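Local coordinates for protein RNA 2',3'-cyclic phosphodiesterase (Deinococcus radiodurans, PDB 5H7E) that belongs to the LigT-like phosphoesterases of the 2H clan, with a core of antiparallel strands flanked by helices, at residues Met41-Ser46 with Glu99-Leu104. Numbering follows the deposited sequence.
Sequences MHVTLS and EGLTEL. With SO4 (sulfate ion), chain D.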
loop_
_atom_site.group_PDB
_atom_site.type_symbol
_atom_site.label_atom_id
_atom_site.label_comp_id
_atom_site.label_asym_id
_atom_site.label_seq_id
_atom_site.Cartn_x
_atom_site.Cartn_y
_atom_site.Cartn_z
ATOM N N MET A 41 0.128 -5.917 5.745
ATOM C CA MET A 41 0.729 -5.869 4.405
ATOM C C MET A 41 -0.279 -5.357 3.381
ATOM O O MET A 41 -1.422 -5.809 3.321
ATOM C CB MET A 41 1.185 -7.266 3.986
ATOM C CG MET A 41 2.420 -7.749 4.777
ATOM S SD MET A 41 2.823 -9.452 4.324
ATOM C CE MET A 41 4.245 -9.739 5.394
ATOM N N HIS A 42 0.142 -4.388 2.587
ATOM C CA HIS A 42 -0.751 -3.821 1.601
ATOM C C HIS A 42 0.116 -3.120 0.556
ATOM O O HIS A 42 1.318 -2.881 0.756
ATOM C CB HIS A 42 -1.757 -2.827 2.217
ATOM C CG HIS A 42 -1.097 -1.813 3.037
ATOM N ND1 HIS A 42 -1.137 -1.848 4.419
ATOM C CD2 HIS A 42 -0.420 -0.701 2.702
ATOM C CE1 HIS A 42 -0.441 -0.828 4.887
ATOM N NE2 HIS A 42 0.039 -0.143 3.869
ATOM N N VAL A 43 -0.513 -2.822 -0.589
ATOM C CA VAL A 43 0.147 -2.057 -1.669
ATOM C C VAL A 43 -0.417 -0.632 -1.638
ATOM O O VAL A 43 -1.555 -0.429 -2.047
ATOM C CB VAL A 43 -0.109 -2.675 -3.040
ATOM C CG1 VAL A 43 0.612 -1.845 -4.123
ATOM C CG2 VAL A 43 0.335 -4.154 -3.138
ATOM N N THR A 44 0.334 0.320 -1.071
ATOM C CA THR A 44 -0.191 1.689 -0.913
ATOM C C THR A 44 -0.176 2.411 -2.240
ATOM O O THR A 44 0.818 2.368 -2.971
ATOM C CB THR A 44 0.663 2.433 0.074
ATOM O OG1 THR A 44 0.647 1.721 1.301
ATOM C CG2 THR A 44 0.085 3.890 0.344
ATOM N N LEU A 45 -1.260 3.130 -2.535
ATOM C CA LEU A 45 -1.327 3.988 -3.719
ATOM C C LEU A 45 -1.200 5.480 -3.380
ATOM O O LEU A 45 -0.650 6.237 -4.177
ATOM C CB LEU A 45 -2.655 3.758 -4.460
ATOM C CG LEU A 45 -2.742 2.459 -5.306
ATOM C CD1 LEU A 45 -2.974 1.265 -4.527
ATOM C CD2 LEU A 45 -3.834 2.578 -6.388
ATOM N N SER A 46 -1.713 5.906 -2.230
ATOM C CA SER A 46 -1.532 7.275 -1.804
ATOM C C SER A 46 -1.772 7.335 -0.304
ATOM O O SER A 46 -2.649 6.645 0.229
ATOM C CB SER A 46 -2.536 8.212 -2.503
ATOM O OG SER A 46 -2.191 9.562 -2.161
ATOM N N GLU A 99 -0.786 -4.496 -14.681
ATOM C CA GLU A 99 -1.294 -3.572 -15.703
ATOM C C GLU A 99 -2.337 -2.639 -15.093
ATOM O O GLU A 99 -3.292 -3.081 -14.449
ATOM C CB GLU A 99 -1.922 -4.376 -16.852
ATOM C CG GLU A 99 -2.362 -3.475 -18.022
ATOM C CD GLU A 99 -3.151 -4.186 -19.097
ATOM O OE1 GLU A 99 -3.512 -5.382 -18.928
ATOM O OE2 GLU A 99 -3.406 -3.538 -20.142
ATOM N N GLY A 100 -2.178 -1.341 -15.306
ATOM C CA GLY A 100 -3.158 -0.399 -14.779
ATOM C C GLY A 100 -2.818 0.192 -13.432
ATOM O O GLY A 100 -3.430 1.216 -13.054
ATOM N N LEU A 101 -1.870 -0.400 -12.703
ATOM C CA LEU A 101 -1.694 0.007 -11.296
ATOM C C LEU A 101 -1.048 1.392 -11.190
ATOM O O LEU A 101 -1.479 2.216 -10.368
ATOM C CB LEU A 101 -0.893 -1.035 -10.547
ATOM C CG LEU A 101 -0.626 -0.685 -9.060
ATOM C CD1 LEU A 101 -1.929 -0.551 -8.259
ATOM C CD2 LEU A 101 0.164 -1.822 -8.528
ATOM N N THR A 102 0.016 1.662 -11.959
ATOM C CA THR A 102 0.569 3.017 -11.974
ATOM C C THR A 102 -0.466 4.047 -12.416
ATOM O O THR A 102 -0.583 5.112 -11.801
ATOM C CB THR A 102 1.799 3.113 -12.849
ATOM O OG1 THR A 102 2.797 2.252 -12.271
ATOM C CG2 THR A 102 2.304 4.582 -12.907
ATOM N N GLU A 103 -1.223 3.751 -13.474
ATOM C CA GLU A 103 -2.240 4.681 -13.942
ATOM C C GLU A 103 -3.278 4.942 -12.856
ATOM O O GLU A 103 -3.668 6.081 -12.636
ATOM C CB GLU A 103 -2.896 4.097 -15.212
ATOM C CG GLU A 103 -4.314 4.475 -15.555
ATOM C CD GLU A 103 -4.899 3.630 -16.746
ATOM O OE1 GLU A 103 -4.199 2.800 -17.338
ATOM O OE2 GLU A 103 -6.070 3.807 -17.092
ATOM N N LEU A 104 -3.690 3.912 -12.149
ATOM C CA LEU A 104 -4.657 4.112 -11.055
ATOM C C LEU A 104 -4.066 4.980 -9.957
ATOM O O LEU A 104 -4.705 5.923 -9.478
ATOM C CB LEU A 104 -5.094 2.766 -10.491
ATOM C CG LEU A 104 -6.054 2.842 -9.273
ATOM C CD1 LEU A 104 -7.363 3.522 -9.668
ATOM C CD2 LEU A 104 -6.322 1.385 -8.868
HETATM S S SO4 D . 4.380 1.715 2.750
HETATM O O1 SO4 D . 4.169 2.685 3.800
HETATM O O2 SO4 D . 5.821 1.707 2.437
HETATM O O3 SO4 D . 3.862 0.462 3.285
HETATM O O4 SO4 D . 3.681 2.050 1.561
#
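Leu45, with a smaller share from Val43, packs against Leu101 and Leu104 in a buried, wholly apolar contact between strand 42-48 and the first turn of helix 101-114. Most of the touching falls to one methyl: Leu45 CD2 lies 3.6 Å from Leu104 CG and 4.1 Å from Leu101 CD1, so it meets both helix leucines. Leu101 sends its CG anti to the backbone N (chi1 179°), which carries its end nearer the strand, where CD2 comes within 4.4 Å of Val43 CG1. Gly100 is the N-cap, and its O accepts the Leu104 N at 2.9 Å, closing that first turn. Leu12 of the neighbouring strand 6-13 also touches Val43, Leu45 and Leu101. At Leu45 and Ser46 the strand makes a classic beta bulge opposite Tyr10. His42 and Thr44 belong to an HxT sequence, the signature of the 2H phosphoesterases, consistent with the sulfate, probably from the crystallisation liquor, lying in the family's active-site cleft. Thr44 OG1 is 3.1 Å from sulfate O4, a possible hydrogen bond that is not settled, because its one proton has another acceptor within reach; a glycerol oxygen also makes a weak bond to this hydroxyl. His127 and Thr129, from a second HxT, bind the same sulfate through NE2 and OG1.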